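Long-range contacts in myosin-17 (Arabidopsis thaliana, PDB 7KFL), which probably moves cargo along actin filaments as a plant class XI myosin, the structure being that of its cargo-binding domain: residues Ser257-Arg262 with Ser374-Asp379; Arg303-Phe308 with Pro328-Gln333; Tyr37-His42 with Ser130-Gln135. One frame throughout, in Å; residues are numbered along the deposited sequence.

Interaction 1: residues Ser257-Arg262 with Ser374-Asp379; sequences SLLLRR and SSFLLD
Leu259 and Leu377 mark the closest backbone approach between the last turn of helix 236-260 and an irregular strip of chain, their CA atoms 7.4 Å apart. The helix gives out here: Arg261 N still bonds to Ser257 O, but Arg261 is the first residue to depart from helical backbone angles. Residues Ser374-Asp379 form neither helix nor strand and meet this helix end mainly through side chains, with the carbonyl of Phe376 joining in. Leu259 points at them, its CG anti to the carbonyl carbon (chi1 -60°). Its CD1 methyl sits 4.3 Å above the plane of the Phe376 ring, over the centre, and the same methyl lies 3.3 Å from Phe376 O. The one methyl therefore touches both the ring face and the backbone carbonyl of Phe376, while Leu259 CB comes 4.2 Å from Phe376 CZ at the ring's far end.

The helix side belongs to the DIL domain of the myosin tail; the other side is the loop after helix 354-369, which returns to pack apolar side chains against the end of helix 236-260. Polar backbone groups find their partners nearby: Phe376 O accepts from Gln334 NE2, Leu259 O from Arg337 NH1, and Leu378 N donates to Asn256 OD1.

Further along, Leu260 and Leu377 meet tip to tip, with Leu260 CD1 3.6 Å from Leu377 CD2. That Leu377 methyl also lies 4.0 Å from Leu259 CD1, so it bridges two successive helix residues. Both Leu260 and Leu377 are exposed in the domain, whereas Leu259 is buried and also touches Ile338 of helix 332-341.

Interaction 2: residues Arg303-Phe308 with Pro328-Gln333; sequences RQAVGF and PVLSIQ
In the DIL region of the globular tail, Gln304 of helix 300-309 braces the turn Pro328-Leu330, which leads into the start of helix 332-341. The nearest backbone pairs are Gln304 with Val329 and Ala305 with Leu330, each 7.7 Å between CA atoms. The Gln304 side chain starts with CG anti to the carbonyl carbon (chi1 -75°) and runs extended beyond CG, which carries the amide to the far backbone. There OE1 accepts a hydrogen bond from Val329 N at 3.0 Å. The bond is nearly straight, 161° at the hydrogen, and the donor lies in the carbonyl plane on a lone pair of OE1. Pro328 N is also close to OE1, but a proline nitrogen has no hydrogen to give; the neighbouring ring carbon, Pro328 CD, packs 3.2 Å from OE1 instead.

The turn being held is the lead-in to a capped helix. Ser331 is the N-cap of helix 332-341, its hydroxyl bonded to a backbone N just inside that helix, and Gln334 OE1 accepts from Ser331 N in return, a reciprocal pattern consistent with a capping box.

On its other branch the Gln304 amide lies against Val329, with NE2 3.5 Å from the CG2 methyl, and the two side chains cross at about a right angle. Beneath the polar tip the contact turns apolar. Leu330 forks its methyls over the helix, CD1 coming 4.0 Å from Gln304 CB and CD2 4.2 Å from Ala305 CB. Leu330 is buried, reaching also Leu335, Ile338 and Phe255, the last on helix 236-260.

Interaction 3: residues Tyr37-His42 with Ser130-Gln135; sequences YKCLLH and SFLNRQ
A face-to-face aromatic stack between His42 and Phe131 fastens the loop around residues 130-135 to helix 31-43. The ring centroids are 3.8 Å apart and the planes are turned only 9° from each other, while the two side chains slide past one another in opposite directions. His42 CG is anti to the backbone N (chi1 -176°), and its imidazole lies on one face of the phenyl ring. The opposite face of Phe131 is taken by its neighbour Leu132, whose CG stands 3.7 Å above the plane toward the rim, so the ring is sandwiched. A third approach comes at the edge: Cys39 SG is 3.8 Å from Phe131 CZ, near the ring plane.

An alanine in place of Phe131 would probably leave the His42 ring without its stacking partner and the Cys39 sulfur without the ring edge, opening a gap between helix and loop.

Beside this, Lys38 runs extended beyond CG and lays its aliphatic part on Leu132, with CD 3.7 Å from Leu132 CD2. Its ammonium passes near Gln135 CG but is bound by the backbone oxygens Leu137 O and Lys139 O, farther along the same loop. A face-to-face aromatic stack flanked by an edge-on cysteine sulfur-aromatic contact, at the surface where a loop lies against a helix, is what joins these two parts of the tail.

Overall arrangement
After helix 4-20 and a small hairpin the chain enters helix 31-43, and interaction 3 closes a long loop when residues 130-135 return to it, with helices 53-65 and 71-89 in between. That loop is complete before the others begin. Helix 236-260 then opens interaction 1, which closes only at residues 374-379, and interaction 2 is nested within it, tying helix 300-309 to the turn that leads into helix 332-341. The two nested contacts have centres about 11 Å apart and touch: Leu258 CD1 packs on Ala305 CB, and Ser375 O probably hydrogen-bonds Ser331 OG. Interaction 3 lies on the opposite side of the chain's centre, with its own centre about 56 Å from that of interaction 1.

Interaction 1: residues Ser257-Arg262 with Ser374-Asp379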
loop_
_atom_site.group_PDB
_atom_site.type_symbol
_atom_site.label_atom_id
_atom_site.label_comp_id
_atom_site.label_asym_id
_atom_site.label_seq_id
_atom_site.Cartn_x
_atom_site.Cartn_y
_atom_site.Cartn_z
ATOM N N SER A 257 16.575 0.897 -12.044
ATOM C CA SER A 257 17.410 -0.087 -12.787
ATOM C C SER A 257 17.803 0.485 -14.159
ATOM O O SER A 257 18.900 0.141 -14.648
ATOM C CB SER A 257 16.720 -1.427 -12.905
ATOM O OG SER A 257 15.579 -1.356 -13.744
ATOM N N LEU A 258 16.956 1.338 -14.750
ATOM C CA LEU A 258 17.269 2.063 -16.014
ATOM C C LEU A 258 18.439 3.026 -15.775
ATOM O O LEU A 258 19.285 3.149 -16.682
ATOM C CB LEU A 258 16.037 2.830 -16.510
ATOM C CG LEU A 258 14.836 1.988 -16.946
ATOM C CD1 LEU A 258 13.851 2.837 -17.734
ATOM C CD2 LEU A 258 15.263 0.782 -17.769
ATOM N N LEU A 259 18.476 3.678 -14.608
ATOM C CA LEU A 259 19.485 4.716 -14.261
ATOM C C LEU A 259 20.823 4.068 -13.884
ATOM O O LEU A 259 21.861 4.689 -14.177
ATOM C CB LEU A 259 18.968 5.572 -13.100
ATOM C CG LEU A 259 17.665 6.335 -13.337
ATOM C CD1 LEU A 259 17.311 7.153 -12.106
ATOM C CD2 LEU A 259 17.754 7.235 -14.560
ATOM N N LEU A 260 20.801 2.890 -13.250
ATOM C CA LEU A 260 21.985 2.297 -12.566
ATOM C C LEU A 260 22.531 1.073 -13.315
ATOM O O LEU A 260 23.731 0.780 -13.134
ATOM C CB LEU A 260 21.594 1.929 -11.131
ATOM C CG LEU A 260 21.184 3.098 -10.233
ATOM C CD1 LEU A 260 20.991 2.628 -8.800
ATOM C CD2 LEU A 260 22.204 4.226 -10.288
ATOM N N ARG A 261 21.702 0.373 -14.099
ATOM C CA ARG A 261 22.122 -0.825 -14.878
ATOM C C ARG A 261 22.203 -0.461 -16.364
ATOM O O ARG A 261 21.152 -0.135 -16.952
ATOM C CB ARG A 261 21.155 -1.990 -14.661
ATOM C CG ARG A 261 20.946 -2.357 -13.200
ATOM C CD ARG A 261 20.525 -3.806 -13.059
ATOM N NE ARG A 261 20.457 -4.224 -11.668
ATOM C CZ ARG A 261 20.451 -5.486 -11.250
ATOM N NH1 ARG A 261 20.512 -6.486 -12.115
ATOM N NH2 ARG A 261 20.385 -5.744 -9.956
ATOM N N ARG A 262 23.411 -0.515 -16.933
ATOM C CA ARG A 262 23.689 -0.224 -18.363
ATOM C C ARG A 262 22.815 -1.139 -19.229
ATOM O O ARG A 262 22.115 -0.615 -20.117
ATOM C CB ARG A 262 25.184 -0.400 -18.651
ATOM C CG ARG A 262 25.624 0.050 -20.037
ATOM C CD ARG A 262 25.701 -1.096 -21.029
ATOM N NE ARG A 262 26.276 -0.694 -22.307
ATOM C CZ ARG A 262 26.491 -1.512 -23.334
ATOM N NH1 ARG A 262 26.180 -2.795 -23.246
ATOM N NH2 ARG A 262 27.019 -1.040 -24.452
ATOM N N SER A 374 18.114 18.161 -7.556
ATOM C CA SER A 374 17.270 17.608 -8.646
ATOM C C SER A 374 17.032 16.117 -8.394
ATOM O O SER A 374 17.898 15.472 -7.767
ATOM C CB SER A 374 17.892 17.853 -10.000
ATOM O OG SER A 374 19.167 17.233 -10.101
ATOM N N SER A 375 15.892 15.598 -8.855
ATOM C CA SER A 375 15.514 14.166 -8.751
ATOM C C SER A 375 16.444 13.332 -9.641
ATOM O O SER A 375 16.640 13.712 -10.811
ATOM C CB SER A 375 14.067 13.955 -9.121
ATOM O OG SER A 375 13.212 14.677 -8.249
ATOM N N PHE A 376 17.016 12.257 -9.092
ATOM C CA PHE A 376 17.735 11.205 -9.856
ATOM C C PHE A 376 17.080 9.856 -9.536
ATOM O O PHE A 376 16.072 9.530 -10.194
ATOM C CB PHE A 376 19.242 11.269 -9.586
ATOM C CG PHE A 376 20.065 10.383 -10.488
ATOM C CD1 PHE A 376 20.028 10.550 -11.864
ATOM C CD2 PHE A 376 20.878 9.387 -9.967
ATOM C CE1 PHE A 376 20.783 9.740 -12.697
ATOM C CE2 PHE A 376 21.633 8.575 -10.802
ATOM C CZ PHE A 376 21.584 8.755 -12.166
ATOM N N LEU A 377 17.602 9.115 -8.552
ATOM C CA LEU A 377 16.980 7.861 -8.055
ATOM C C LEU A 377 15.644 8.204 -7.389
ATOM O O LEU A 377 15.536 9.298 -6.809
ATOM C CB LEU A 377 17.928 7.162 -7.074
ATOM C CG LEU A 377 19.233 6.642 -7.674
ATOM C CD1 LEU A 377 20.104 6.008 -6.604
ATOM C CD2 LEU A 377 18.969 5.645 -8.789
ATOM N N LEU A 378 14.661 7.307 -7.500
ATOM C CA LEU A 378 13.324 7.449 -6.866
ATOM C C LEU A 378 13.317 6.704 -5.529
ATOM O O LEU A 378 14.160 5.800 -5.332
ATOM C CB LEU A 378 12.247 6.896 -7.806
ATOM C CG LEU A 378 12.156 7.553 -9.182
ATOM C CD1 LEU A 378 11.087 6.879 -10.026
ATOM C CD2 LEU A 378 11.869 9.039 -9.067
ATOM N N ASP A 379 12.397 7.089 -4.644
ATOM C CA ASP A 379 12.120 6.394 -3.361
ATOM C C ASP A 379 10.621 6.093 -3.305
ATOM O O ASP A 379 9.829 6.956 -3.736
ATOM C CB ASP A 379 12.586 7.226 -2.166
ATOM C CG ASP A 379 13.106 6.392 -1.009
ATOM O OD1 ASP A 379 12.757 5.193 -0.945
ATOM O OD2 ASP A 379 13.861 6.945 -0.182
#

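Interaction 2: residues Arg303-Phe308 with Pro328-Gln333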
loop_
_atom_site.group_PDB
_atom_site.type_symbol
_atom_site.label_atom_id
_atom_site.label_comp_id
_atom_site.label_asym_id
_atom_site.label_seq_id
_atom_site.Cartn_x
_atom_site.Cartn_y
_atom_site.Cartn_z
ATOM N N ARG A 303 6.853 4.253 -17.109
ATOM C CA ARG A 303 6.045 4.293 -18.360
ATOM C C ARG A 303 6.703 5.247 -19.366
ATOM O O ARG A 303 6.935 4.822 -20.519
ATOM C CB ARG A 303 4.605 4.720 -18.059
ATOM C CG ARG A 303 3.755 3.625 -17.428
ATOM C CD ARG A 303 2.516 4.168 -16.742
ATOM N NE ARG A 303 1.674 4.936 -17.648
ATOM C CZ ARG A 303 0.662 5.716 -17.275
ATOM N NH1 ARG A 303 0.344 5.847 -15.997
ATOM N NH2 ARG A 303 -0.032 6.367 -18.191
ATOM N N GLN A 304 7.002 6.474 -18.933
ATOM C CA GLN A 304 7.585 7.556 -19.774
ATOM C C GLN A 304 9.017 7.184 -20.177
ATOM O O GLN A 304 9.354 7.360 -21.364
ATOM C CB GLN A 304 7.530 8.892 -19.031
ATOM C CG GLN A 304 6.132 9.497 -18.997
ATOM C CD GLN A 304 6.033 10.724 -18.123
ATOM O OE1 GLN A 304 6.997 11.463 -17.939
ATOM N NE2 GLN A 304 4.848 10.960 -17.582
ATOM N N ALA A 305 9.819 6.688 -19.227
ATOM C CA ALA A 305 11.212 6.222 -19.436
ATOM C C ALA A 305 11.239 5.105 -20.487
ATOM O O ALA A 305 12.101 5.152 -21.380
ATOM C CB ALA A 305 11.803 5.755 -18.131
ATOM N N VAL A 306 10.332 4.131 -20.370
ATOM C CA VAL A 306 10.156 3.020 -21.354
ATOM C C VAL A 306 9.680 3.613 -22.686
ATOM O O VAL A 306 10.174 3.166 -23.739
ATOM C CB VAL A 306 9.187 1.950 -20.817
ATOM C CG1 VAL A 306 8.651 1.042 -21.914
ATOM C CG2 VAL A 306 9.839 1.126 -19.723
ATOM N N GLY A 307 8.757 4.579 -22.633
ATOM C CA GLY A 307 8.280 5.341 -23.803
ATOM C C GLY A 307 9.435 5.951 -24.581
ATOM O O GLY A 307 9.375 5.945 -25.829
ATOM N N PHE A 308 10.451 6.456 -23.874
ATOM C CA PHE A 308 11.691 7.030 -24.460
ATOM C C PHE A 308 12.514 5.915 -25.115
ATOM O O PHE A 308 12.855 6.059 -26.299
ATOM C CB PHE A 308 12.510 7.777 -23.403
ATOM C CG PHE A 308 13.833 8.307 -23.900
ATOM C CD1 PHE A 308 13.896 9.482 -24.633
ATOM C CD2 PHE A 308 15.013 7.625 -23.642
ATOM C CE1 PHE A 308 15.112 9.966 -25.093
ATOM C CE2 PHE A 308 16.228 8.108 -24.105
ATOM C CZ PHE A 308 16.275 9.278 -24.829
ATOM N N PRO A 328 7.495 14.227 -19.459
ATOM C CA PRO A 328 7.295 15.443 -18.666
ATOM C C PRO A 328 7.531 15.301 -17.152
ATOM O O PRO A 328 7.697 16.318 -16.507
ATOM C CB PRO A 328 5.825 15.811 -18.933
ATOM C CG PRO A 328 5.176 14.503 -19.327
ATOM C CD PRO A 328 6.251 13.766 -20.096
ATOM N N VAL A 329 7.539 14.072 -16.624
ATOM C CA VAL A 329 7.716 13.778 -15.169
ATOM C C VAL A 329 9.207 13.574 -14.859
ATOM O O VAL A 329 9.594 13.800 -13.695
ATOM C CB VAL A 329 6.864 12.567 -14.738
ATOM C CG1 VAL A 329 7.319 11.972 -13.412
ATOM C CG2 VAL A 329 5.387 12.926 -14.678
ATOM N N LEU A 330 10.010 13.165 -15.847
ATOM C CA LEU A 330 11.463 12.888 -15.666
ATOM C C LEU A 330 12.232 14.207 -15.542
ATOM O O LEU A 330 11.915 15.152 -16.289
ATOM C CB LEU A 330 11.994 12.060 -16.841
ATOM C CG LEU A 330 11.956 10.545 -16.650
ATOM C CD1 LEU A 330 10.524 10.034 -16.615
ATOM C CD2 LEU A 330 12.747 9.842 -17.742
ATOM N N SER A 331 13.211 14.250 -14.633
ATOM C CA SER A 331 14.163 15.376 -14.452
ATOM C C SER A 331 15.224 15.333 -15.559
ATOM O O SER A 331 15.378 14.269 -16.199
ATOM C CB SER A 331 14.805 15.328 -13.092
ATOM O OG SER A 331 15.779 14.298 -13.032
ATOM N N ILE A 332 15.938 16.444 -15.759
ATOM C CA ILE A 332 17.044 16.566 -16.754
ATOM C C ILE A 332 18.147 15.564 -16.387
ATOM O O ILE A 332 18.663 14.906 -17.308
ATOM C CB ILE A 332 17.573 18.013 -16.829
ATOM C CG1 ILE A 332 16.524 18.983 -17.383
ATOM C CG2 ILE A 332 18.872 18.076 -17.622
ATOM C CD1 ILE A 332 16.157 18.755 -18.838
ATOM N N GLN A 333 18.486 15.452 -15.099
ATOM C CA GLN A 333 19.593 14.583 -14.608
ATOM C C GLN A 333 19.262 13.113 -14.907
ATOM O O GLN A 333 20.207 12.343 -15.176
ATOM C CB GLN A 333 19.856 14.787 -13.111
ATOM C CG GLN A 333 21.338 14.762 -12.751
ATOM C CD GLN A 333 21.665 13.873 -11.574
ATOM O OE1 GLN A 333 21.193 14.085 -10.458
ATOM N NE2 GLN A 333 22.503 12.874 -11.810
#

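Interaction 3: residues Tyr37-His42 with Ser130-Gln135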
loop_
_atom_site.group_PDB
_atom_site.type_symbol
_atom_site.label_atom_id
_atom_site.label_comp_id
_atom_site.label_asym_id
_atom_site.label_seq_id
_atom_site.Cartn_x
_atom_site.Cartn_y
_atom_site.Cartn_z
ATOM N N TYR A 37 -17.361 -3.491 20.598
ATOM C CA TYR A 37 -17.988 -2.154 20.777
ATOM C C TYR A 37 -19.188 -2.246 21.727
ATOM O O TYR A 37 -19.292 -1.402 22.637
ATOM C CB TYR A 37 -18.429 -1.573 19.432
ATOM C CG TYR A 37 -19.081 -0.217 19.534
ATOM C CD1 TYR A 37 -18.371 0.879 19.994
ATOM C CD2 TYR A 37 -20.407 -0.026 19.180
ATOM C CE1 TYR A 37 -18.958 2.129 20.099
ATOM C CE2 TYR A 37 -21.010 1.218 19.276
ATOM C CZ TYR A 37 -20.282 2.301 19.737
ATOM O OH TYR A 37 -20.861 3.530 19.836
ATOM N N LYS A 38 -20.058 -3.239 21.521
ATOM C CA LYS A 38 -21.349 -3.392 22.247
ATOM C C LYS A 38 -21.096 -3.745 23.718
ATOM O O LYS A 38 -21.758 -3.136 24.582
ATOM C CB LYS A 38 -22.227 -4.436 21.555
ATOM C CG LYS A 38 -22.839 -3.957 20.250
ATOM C CD LYS A 38 -23.901 -4.873 19.707
ATOM C CE LYS A 38 -24.661 -4.247 18.559
ATOM N NZ LYS A 38 -25.414 -5.268 17.798
ATOM N N CYS A 39 -20.188 -4.686 23.990
ATOM C CA CYS A 39 -19.737 -5.050 25.362
ATOM C C CYS A 39 -19.277 -3.792 26.109
ATOM O O CYS A 39 -19.762 -3.561 27.235
ATOM C CB CYS A 39 -18.602 -6.067 25.328
ATOM S SG CYS A 39 -19.123 -7.700 24.746
ATOM N N LEU A 40 -18.386 -3.009 25.493
ATOM C CA LEU A 40 -17.808 -1.772 26.083
ATOM C C LEU A 40 -18.928 -0.751 26.317
ATOM O O LEU A 40 -18.855 -0.016 27.326
ATOM C CB LEU A 40 -16.731 -1.211 25.146
ATOM C CG LEU A 40 -15.517 -2.108 24.892
ATOM C CD1 LEU A 40 -14.511 -1.399 24.000
ATOM C CD2 LEU A 40 -14.856 -2.546 26.192
ATOM N N LEU A 41 -19.918 -0.713 25.422
ATOM C CA LEU A 41 -21.096 0.193 25.512
ATOM C C LEU A 41 -22.026 -0.308 26.627
ATOM O O LEU A 41 -22.515 0.532 27.411
ATOM C CB LEU A 41 -21.804 0.233 24.154
ATOM C CG LEU A 41 -22.556 1.524 23.832
ATOM C CD1 LEU A 41 -21.600 2.702 23.701
ATOM C CD2 LEU A 41 -23.372 1.364 22.558
ATOM N N HIS A 42 -22.231 -1.629 26.700
ATOM C CA HIS A 42 -23.056 -2.325 27.726
ATOM C C HIS A 42 -22.463 -2.078 29.119
ATOM O O HIS A 42 -23.209 -1.606 30.002
ATOM C CB HIS A 42 -23.163 -3.822 27.390
ATOM C CG HIS A 42 -24.053 -4.597 28.305
ATOM N ND1 HIS A 42 -25.421 -4.399 28.351
ATOM C CD2 HIS A 42 -23.781 -5.578 29.194
ATOM C CE1 HIS A 42 -25.951 -5.216 29.239
ATOM N NE2 HIS A 42 -24.966 -5.952 29.768
ATOM N N SER A 130 -24.333 -13.139 27.255
ATOM C CA SER A 130 -25.541 -13.638 26.543
ATOM C C SER A 130 -26.618 -12.544 26.492
ATOM O O SER A 130 -27.807 -12.888 26.339
ATOM C CB SER A 130 -26.056 -14.904 27.189
ATOM O OG SER A 130 -25.120 -15.963 27.045
ATOM N N PHE A 131 -26.207 -11.277 26.601
ATOM C CA PHE A 131 -27.062 -10.068 26.441
ATOM C C PHE A 131 -27.115 -9.666 24.960
ATOM O O PHE A 131 -27.994 -8.863 24.588
ATOM C CB PHE A 131 -26.531 -8.914 27.299
ATOM C CG PHE A 131 -25.186 -8.382 26.871
ATOM C CD1 PHE A 131 -24.014 -8.970 27.321
ATOM C CD2 PHE A 131 -25.092 -7.298 26.010
ATOM C CE1 PHE A 131 -22.778 -8.487 26.919
ATOM C CE2 PHE A 131 -23.855 -6.815 25.611
ATOM C CZ PHE A 131 -22.701 -7.411 26.067
ATOM N N LEU A 132 -26.201 -10.212 24.145
ATOM C CA LEU A 132 -26.056 -9.909 22.693
ATOM C C LEU A 132 -27.057 -10.728 21.862
ATOM O O LEU A 132 -27.069 -10.555 20.626
ATOM C CB LEU A 132 -24.612 -10.205 22.269
ATOM C CG LEU A 132 -23.576 -9.163 22.690
ATOM C CD1 LEU A 132 -22.178 -9.761 22.725
ATOM C CD2 LEU A 132 -23.617 -7.956 21.767
ATOM N N ASN A 133 -27.877 -11.566 22.508
ATOM C CA ASN A 133 -28.859 -12.466 21.844
ATOM C C ASN A 133 -30.190 -11.732 21.625
ATOM O O ASN A 133 -31.115 -12.365 21.080
ATOM C CB ASN A 133 -29.090 -13.751 22.648
ATOM C CG ASN A 133 -27.812 -14.376 23.166
ATOM O OD1 ASN A 133 -26.718 -14.023 22.730
ATOM N ND2 ASN A 133 -27.938 -15.303 24.102
ATOM N N ARG A 134 -30.286 -10.457 22.029
ATOM C CA ARG A 134 -31.529 -9.641 21.942
ATOM C C ARG A 134 -31.672 -9.060 20.526
ATOM O O ARG A 134 -32.818 -8.760 20.135
ATOM C CB ARG A 134 -31.546 -8.567 23.041
ATOM C CG ARG A 134 -30.797 -7.276 22.728
ATOM C CD ARG A 134 -31.710 -6.090 22.444
ATOM N NE ARG A 134 -31.098 -4.814 22.805
ATOM C CZ ARG A 134 -31.645 -3.614 22.609
ATOM N NH1 ARG A 134 -32.835 -3.499 22.041
ATOM N NH2 ARG A 134 -30.994 -2.526 22.985
ATOM N N GLN A 135 -30.565 -8.914 19.787
ATOM C CA GLN A 135 -30.562 -8.384 18.394
ATOM C C GLN A 135 -29.369 -8.953 17.613
ATOM O O GLN A 135 -28.530 -9.646 18.226
ATOM C CB GLN A 135 -30.549 -6.853 18.406
ATOM C CG GLN A 135 -29.276 -6.240 18.980
ATOM C CD GLN A 135 -29.367 -4.740 19.148
ATOM O OE1 GLN A 135 -28.996 -4.192 20.183
ATOM N NE2 GLN A 135 -29.863 -4.057 18.127
#